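Local coordinates for cobalamin biosynthesis protein CobN (Mycobacterium tuberculosis, PDB 7C6O) that is the large, catalytic subunit of cobaltochelatase, which probably inserts cobalt into the corrin ring during cobalamin biosynthesis, at residues A[244-249]-A[282-287]; A[190-195]-A[239-244]. All blocks are in the same frame, centred on the assembly; numbering follows the deposited sequence.

How the contacts relate
From strand 190-196 the chain passes through helix 206-217 to the parallel strand 221-227 and comes back in helix 235-241, where contact 2 closes a loop by laying the C-terminal part of the helix on the first strand. Ala244 ends contact 2 and begins contact 1, in which strand 246-249, after an excursion containing helix 274-277, pairs with strand 283-289. The two loops thus close in series, neither nesting nor crossing. Strands 190-196 and 246-249 are sheet neighbours: Asp245 N probably hydrogen-bonds to Thr190 O, and Val248 N to Ala192 O, while Met247 CE packs on Leu194 CD2.

Contact 1: residues A[244-249]-A[282-287]; sequences ADAMVV and PILQGL
Met247, Val248 and Val249 pair with Ile283, Leu284 and Gln285 as neighbouring parallel strands of a beta-alpha-beta unit, with helix 274-277 in the connection. Two backbone bonds run each way. Met247 N donates a hydrogen bond to Pro282 O at 2.9 Å, and Leu284 N donates one to Met247 O at 2.7 Å. The alternation continues with Val249 N to Leu284 O, 2.8 Å, and Gly286 N to Val249 O, 3.0 Å. The first three are nearly straight, whereas the last bends to 143° at the hydrogen. Weak CA-H...O contacts supplement them, among them Val248 CA to Leu284 O at 3.2 Å.

Side-chain packing differs on the two faces. On one, Met247 and Ile283 lie side by side, pointing the same way, with Met247 SD 4.2 Å from Ile283 CG1. Val249 slants across Ile283 on this face and sets its CG1 3.8 Å from Ile283 CG2. On the opposite face methyls lie against polar backbone atoms: Leu284 lays CD1 against the oxygen of Met247, while Val248 brings CG1 close to the amide of Gly286. Helix 343-361 covers Val248 there through Val349 and Ala353.

Gln285 brings a polar side chain to the face of Met247 and Ile283. A bend at chi2 (84°) folds its amide back toward Val249, and the two side chains meet at about a right angle. The buried amide is held at both ends by partners outside the two segments: OE1 accepts from Arg320 NH1, and NE2 donates to Val251 O. Val249 has CG1 beside its backbone N (chi1 -61°), which puts CG2 between N and the carbonyl carbon, 3.5 Å from Gln285 OE1.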
ATOM      1  N   ALA A 244       6.680 -30.822  -2.650  1.00 24.49           N
ATOM      2  CA  ALA A 244       5.643 -29.945  -3.168  1.00 20.57           C
ATOM      3  C   ALA A 244       6.220 -28.979  -4.193  1.00 19.35           C
ATOM      4  O   ALA A 244       7.365 -28.535  -4.084  1.00 21.53           O
ATOM      5  CB  ALA A 244       4.981 -29.158  -2.036  1.00 20.33           C
ATOM      6  N   ASP A 245       5.408 -28.659  -5.199  1.00 17.72           N
ATOM      7  CA  ASP A 245       5.756 -27.639  -6.178  1.00 19.01           C
ATOM      8  C   ASP A 245       5.216 -26.266  -5.807  1.00 21.39           C
ATOM      9  O   ASP A 245       5.694 -25.258  -6.340  1.00 22.39           O
ATOM     10  CB  ASP A 245       5.237 -28.047  -7.557  1.00 23.52           C
ATOM     11  CG  ASP A 245       5.825 -29.359  -8.024  1.00 28.73           C
ATOM     12  OD1 ASP A 245       7.068 -29.447  -8.115  1.00 27.36           O
ATOM     13  OD2 ASP A 245       5.052 -30.310  -8.275  1.00 28.32           O
ATOM     14  N   ALA A 246       4.236 -26.209  -4.910  1.00 19.01           N
ATOM     15  CA  ALA A 246       3.716 -24.959  -4.377  1.00 18.05           C
ATOM     16  C   ALA A 246       2.939 -25.287  -3.111  1.00 18.43           C
ATOM     17  O   ALA A 246       2.510 -26.425  -2.906  1.00 17.84           O
ATOM     18  CB  ALA A 246       2.829 -24.229  -5.392  1.00 13.80           C
ATOM     19  N   MET A 247       2.764 -24.275  -2.264  1.00 15.79           N
ATOM     20  CA  MET A 247       2.070 -24.419  -0.990  1.00 19.12           C
ATOM     21  C   MET A 247       0.934 -23.414  -0.901  1.00 17.17           C
ATOM     22  O   MET A 247       1.147 -22.216  -1.112  1.00 16.38           O
ATOM     23  CB  MET A 247       3.008 -24.188   0.198  1.00 24.25           C
ATOM     24  CG  MET A 247       4.125 -25.184   0.370  1.00 31.68           C
ATOM     25  SD  MET A 247       5.242 -24.612   1.669  1.00 31.96           S
ATOM     26  CE  MET A 247       4.106 -24.516   3.052  1.00 26.16           C
ATOM     27  N   VAL A 248      -0.260 -23.896  -0.570  1.00 14.46           N
ATOM     28  CA  VAL A 248      -1.351 -23.044  -0.107  1.00 15.44           C
ATOM     29  C   VAL A 248      -1.413 -23.171   1.409  1.00 16.94           C
ATOM     30  O   VAL A 248      -1.604 -24.271   1.940  1.00 17.76           O
ATOM     31  CB  VAL A 248      -2.692 -23.430  -0.747  1.00 13.92           C
ATOM     32  CG1 VAL A 248      -3.792 -22.519  -0.229  1.00 14.21           C
ATOM     33  CG2 VAL A 248      -2.608 -23.353  -2.263  1.00 13.01           C
ATOM     34  N   VAL A 249      -1.245 -22.056   2.114  1.00 16.20           N
ATOM     35  CA  VAL A 249      -1.193 -22.059   3.569  1.00 15.72           C
ATOM     36  C   VAL A 249      -2.436 -21.370   4.112  1.00 17.83           C
ATOM     37  O   VAL A 249      -2.918 -20.384   3.542  1.00 18.55           O
ATOM     38  CB  VAL A 249       0.093 -21.396   4.102  1.00 15.81           C
ATOM     39  CG1 VAL A 249       1.312 -22.149   3.601  1.00 17.05           C
ATOM     40  CG2 VAL A 249       0.162 -19.929   3.700  1.00 18.19           C
ATOM     41  N   PRO A 282       6.469 -21.301  -4.613  1.00 19.68           N
ATOM     42  CA  PRO A 282       5.480 -20.270  -4.276  1.00 18.21           C
ATOM     43  C   PRO A 282       4.653 -20.687  -3.072  1.00 19.85           C
ATOM     44  O   PRO A 282       4.226 -21.839  -2.954  1.00 18.01           O
ATOM     45  CB  PRO A 282       4.618 -20.172  -5.541  1.00 18.35           C
ATOM     46  CG  PRO A 282       5.463 -20.745  -6.627  1.00 19.83           C
ATOM     47  CD  PRO A 282       6.269 -21.825  -5.973  1.00 18.48           C
ATOM     48  N   ILE A 283       4.441 -19.738  -2.168  1.00 18.97           N
ATOM     49  CA  ILE A 283       3.674 -19.953  -0.947  1.00 16.70           C
ATOM     50  C   ILE A 283       2.508 -18.977  -0.981  1.00 17.17           C
ATOM     51  O   ILE A 283       2.707 -17.759  -0.893  1.00 16.08           O
ATOM     52  CB  ILE A 283       4.533 -19.760   0.311  1.00 15.82           C
ATOM     53  CG1 ILE A 283       5.732 -20.713   0.285  1.00 17.24           C
ATOM     54  CG2 ILE A 283       3.696 -19.958   1.571  1.00 15.96           C
ATOM     55  CD1 ILE A 283       6.666 -20.574   1.475  1.00 16.06           C
ATOM     56  N   LEU A 284       1.293 -19.501  -1.114  1.00 14.47           N
ATOM     57  CA  LEU A 284       0.105 -18.688  -1.332  1.00 13.10           C
ATOM     58  C   LEU A 284      -0.796 -18.760  -0.110  1.00 14.73           C
ATOM     59  O   LEU A 284      -1.080 -19.851   0.393  1.00 17.94           O
ATOM     60  CB  LEU A 284      -0.658 -19.156  -2.575  1.00 11.99           C
ATOM     61  CG  LEU A 284       0.111 -19.175  -3.900  1.00 18.41           C
ATOM     62  CD1 LEU A 284       0.862 -20.493  -4.096  1.00 21.27           C
ATOM     63  CD2 LEU A 284      -0.820 -18.912  -5.070  1.00 21.91           C
ATOM     64  N   GLN A 285      -1.244 -17.599   0.364  1.00 16.66           N
ATOM     65  CA  GLN A 285      -2.177 -17.551   1.483  1.00 17.17           C
ATOM     66  C   GLN A 285      -3.594 -17.743   0.956  1.00 18.33           C
ATOM     67  O   GLN A 285      -4.138 -16.868   0.273  1.00 16.68           O
ATOM     68  CB  GLN A 285      -2.057 -16.232   2.241  1.00 16.03           C
ATOM     69  CG  GLN A 285      -2.801 -16.228   3.570  1.00 17.84           C
ATOM     70  CD  GLN A 285      -1.984 -16.844   4.692  1.00 17.01           C
ATOM     71  OE1 GLN A 285      -0.764 -16.712   4.722  1.00 18.22           O
ATOM     72  NE2 GLN A 285      -2.654 -17.520   5.620  1.00 15.24           N
ATOM     73  N   GLY A 286      -4.188 -18.895   1.258  1.00 16.43           N
ATOM     74  CA  GLY A 286      -5.597 -19.100   0.999  1.00 16.60           C
ATOM     75  C   GLY A 286      -6.399 -18.615   2.185  1.00 16.86           C
ATOM     76  O   GLY A 286      -6.253 -19.143   3.291  1.00 15.74           O
ATOM     77  N   LEU A 287      -7.236 -17.604   1.981  1.00 15.33           N
ATOM     78  CA  LEU A 287      -7.882 -16.936   3.101  1.00 15.27           C
ATOM     79  C   LEU A 287      -9.036 -17.778   3.635  1.00 17.92           C
ATOM     80  O   LEU A 287      -9.841 -18.313   2.866  1.00 19.75           O
ATOM     81  CB  LEU A 287      -8.371 -15.551   2.681  1.00 14.51           C
ATOM     82  CG  LEU A 287      -7.310 -14.633   2.062  1.00 15.38           C
ATOM     83  CD1 LEU A 287      -7.927 -13.314   1.635  1.00 14.86           C
ATOM     84  CD2 LEU A 287      -6.152 -14.397   3.030  1.00 18.11           C
TER

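Contact 2: residues A[190-195]-A[239-244]; sequences TIAVLY and ERLGGA
Packing of the C-terminal part of a helix and the adjoining turn against a sheet strand joins Leu241, Gly243 and Ala244 to Thr190, Ala192 and Leu194. Leu241 makes two of the three apolar side-chain contacts. Its CG lies anti to the carbonyl carbon (chi1 -72°), directing the chain to the strand, where CD2 touches two side chains, Ala192 CB at 3.8 Å and Leu194 CD2 at 3.7 Å. The two leucines meet obliquely, one methyl of each doing the touching, and Leu225 and Met247 extend the apolar surroundings of Leu241.

Strand 190-196 is first in the chain of the five parallel strands at the heart of this mixed sheet and lies second across them, between 221-227 and 246-249; their order, 2-1-3-4-5, is as in flavodoxin-like folds. Helix 206-217 covers its other face, touching Ile191 and Val193 through Ile215.

A type I beta turn runs from Leu241 to Ala244, closed by Ala244 N to Leu241 O at 3.1 Å. This turn sets Ala244 CB against Ala192 CB, 3.9 Å apart. Thr190 approaches the turn with carbon atoms: CB lies 3.6 Å from Gly243 O, and CG2 sits alongside Ala244 CA. The backbone N of Thr190 hydrogen-bonds to Asp245 OD2.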
ATOM      1  N   THR A 190       2.437 -30.944  -7.623  1.00 24.08           N
ATOM      2  CA  THR A 190       2.012 -31.286  -6.272  1.00 22.46           C
ATOM      3  C   THR A 190       1.799 -30.002  -5.477  1.00 21.88           C
ATOM      4  O   THR A 190       2.731 -29.207  -5.312  1.00 21.06           O
ATOM      5  CB  THR A 190       3.046 -32.179  -5.592  1.00 23.54           C
ATOM      6  OG1 THR A 190       3.133 -33.422  -6.297  1.00 25.11           O
ATOM      7  CG2 THR A 190       2.654 -32.447  -4.148  1.00 25.32           C
ATOM      8  N   ILE A 191       0.578 -29.803  -4.989  1.00 19.54           N
ATOM      9  CA  ILE A 191       0.194 -28.593  -4.272  1.00 20.42           C
ATOM     10  C   ILE A 191      -0.053 -28.975  -2.819  1.00 18.42           C
ATOM     11  O   ILE A 191      -1.032 -29.663  -2.506  1.00 19.78           O
ATOM     12  CB  ILE A 191      -1.046 -27.932  -4.888  1.00 17.04           C
ATOM     13  CG1 ILE A 191      -0.844 -27.700  -6.387  1.00 18.93           C
ATOM     14  CG2 ILE A 191      -1.368 -26.628  -4.170  1.00 17.30           C
ATOM     15  CD1 ILE A 191       0.360 -26.846  -6.726  1.00 20.06           C
ATOM     16  N   ALA A 192       0.828 -28.532  -1.928  1.00 17.40           N
ATOM     17  CA  ALA A 192       0.613 -28.763  -0.508  1.00 18.70           C
ATOM     18  C   ALA A 192      -0.462 -27.821   0.020  1.00 19.47           C
ATOM     19  O   ALA A 192      -0.568 -26.672  -0.414  1.00 18.44           O
ATOM     20  CB  ALA A 192       1.915 -28.568   0.268  1.00 16.88           C
ATOM     21  N   VAL A 193      -1.276 -28.321   0.947  1.00 16.16           N
ATOM     22  CA  VAL A 193      -2.282 -27.520   1.641  1.00 16.34           C
ATOM     23  C   VAL A 193      -1.997 -27.620   3.134  1.00 19.82           C
ATOM     24  O   VAL A 193      -2.157 -28.691   3.734  1.00 19.31           O
ATOM     25  CB  VAL A 193      -3.712 -27.975   1.319  1.00 14.00           C
ATOM     26  CG1 VAL A 193      -4.726 -27.092   2.040  1.00 11.01           C
ATOM     27  CG2 VAL A 193      -3.946 -27.940  -0.183  1.00 16.74           C
ATOM     28  N   LEU A 194      -1.583 -26.506   3.738  1.00 17.07           N
ATOM     29  CA  LEU A 194      -1.178 -26.472   5.140  1.00 16.01           C
ATOM     30  C   LEU A 194      -2.312 -25.905   5.986  1.00 17.57           C
ATOM     31  O   LEU A 194      -2.747 -24.769   5.766  1.00 17.34           O
ATOM     32  CB  LEU A 194       0.090 -25.637   5.322  1.00 16.53           C
ATOM     33  CG  LEU A 194       1.451 -26.324   5.168  1.00 24.15           C
ATOM     34  CD1 LEU A 194       1.710 -27.282   6.324  1.00 22.20           C
ATOM     35  CD2 LEU A 194       1.561 -27.046   3.831  1.00 26.23           C
ATOM     36  N   TYR A 195      -2.781 -26.689   6.956  1.00 15.46           N
ATOM     37  CA  TYR A 195      -3.847 -26.253   7.845  1.00 17.41           C
ATOM     38  C   TYR A 195      -3.495 -26.617   9.282  1.00 16.65           C
ATOM     39  O   TYR A 195      -2.526 -27.330   9.550  1.00 18.76           O
ATOM     40  CB  TYR A 195      -5.204 -26.849   7.437  1.00 14.72           C
ATOM     41  CG  TYR A 195      -5.315 -28.355   7.546  1.00 16.29           C
ATOM     42  CD1 TYR A 195      -4.729 -29.185   6.599  1.00 16.22           C
ATOM     43  CD2 TYR A 195      -6.036 -28.944   8.579  1.00 19.03           C
ATOM     44  CE1 TYR A 195      -4.839 -30.562   6.688  1.00 18.96           C
ATOM     45  CE2 TYR A 195      -6.153 -30.320   8.676  1.00 18.34           C
ATOM     46  CZ  TYR A 195      -5.554 -31.126   7.728  1.00 19.88           C
ATOM     47  OH  TYR A 195      -5.666 -32.497   7.817  1.00 17.22           O
ATOM     48  N   GLU A 239      10.901 -31.697   5.370  1.00 31.38           N
ATOM     49  CA  GLU A 239      11.293 -32.709   4.393  1.00 32.12           C
ATOM     50  C   GLU A 239      10.118 -33.088   3.502  1.00 27.64           C
ATOM     51  O   GLU A 239      10.257 -33.180   2.277  1.00 29.43           O
ATOM     52  CB  GLU A 239      11.837 -33.950   5.104  1.00 36.38           C
ATOM     53  CG  GLU A 239      13.108 -33.733   5.903  1.00 44.54           C
ATOM     54  CD  GLU A 239      13.632 -35.024   6.503  1.00 51.32           C
ATOM     55  OE1 GLU A 239      13.305 -36.103   5.965  1.00 53.91           O
ATOM     56  OE2 GLU A 239      14.362 -34.962   7.516  1.00 53.60           O
ATOM     57  N   ARG A 240       8.949 -33.315   4.107  1.00 23.45           N
ATOM     58  CA  ARG A 240       7.771 -33.690   3.334  1.00 27.90           C
ATOM     59  C   ARG A 240       7.397 -32.597   2.342  1.00 28.01           C
ATOM     60  O   ARG A 240       7.001 -32.887   1.207  1.00 28.72           O
ATOM     61  CB  ARG A 240       6.604 -33.988   4.276  1.00 29.40           C
ATOM     62  CG  ARG A 240       5.444 -34.720   3.628  1.00 32.57           C
ATOM     63  CD  ARG A 240       5.833 -36.139   3.246  1.00 37.35           C
ATOM     64  NE  ARG A 240       4.663 -36.997   3.080  1.00 42.65           N
ATOM     65  CZ  ARG A 240       3.999 -37.149   1.938  1.00 43.18           C
ATOM     66  NH1 ARG A 240       4.388 -36.499   0.850  1.00 43.52           N
ATOM     67  NH2 ARG A 240       2.944 -37.952   1.885  1.00 43.78           N
ATOM     68  N   LEU A 241       7.537 -31.331   2.747  1.00 23.23           N
ATOM     69  CA  LEU A 241       7.258 -30.202   1.869  1.00 22.59           C
ATOM     70  C   LEU A 241       8.249 -30.086   0.718  1.00 26.87           C
ATOM     71  O   LEU A 241       7.972 -29.356  -0.239  1.00 26.98           O
ATOM     72  CB  LEU A 241       7.253 -28.902   2.676  1.00 21.77           C
ATOM     73  CG  LEU A 241       6.039 -28.725   3.588  1.00 22.66           C
ATOM     74  CD1 LEU A 241       6.207 -27.511   4.488  1.00 25.47           C
ATOM     75  CD2 LEU A 241       4.773 -28.610   2.752  1.00 24.41           C
ATOM     76  N   GLY A 242       9.388 -30.775   0.786  1.00 27.90           N
ATOM     77  CA  GLY A 242      10.304 -30.792  -0.341  1.00 30.53           C
ATOM     78  C   GLY A 242       9.727 -31.441  -1.583  1.00 32.21           C
ATOM     79  O   GLY A 242      10.227 -31.201  -2.687  1.00 34.25           O
ATOM     80  N   GLY A 243       8.689 -32.260  -1.429  1.00 30.05           N
ATOM     81  CA  GLY A 243       8.011 -32.858  -2.557  1.00 29.04           C
ATOM     82  C   GLY A 243       6.932 -32.011  -3.186  1.00 27.93           C
ATOM     83  O   GLY A 243       6.318 -32.432  -4.170  1.00 30.38           O
ATOM     84  N   ALA A 244       6.680 -30.822  -2.650  1.00 24.49           N
ATOM     85  CA  ALA A 244       5.643 -29.945  -3.168  1.00 20.57           C
ATOM     86  C   ALA A 244       6.220 -28.979  -4.193  1.00 19.35           C
ATOM     87  O   ALA A 244       7.365 -28.535  -4.084  1.00 21.53           O
ATOM     88  CB  ALA A 244       4.981 -29.158  -2.036  1.00 20.33           C
TER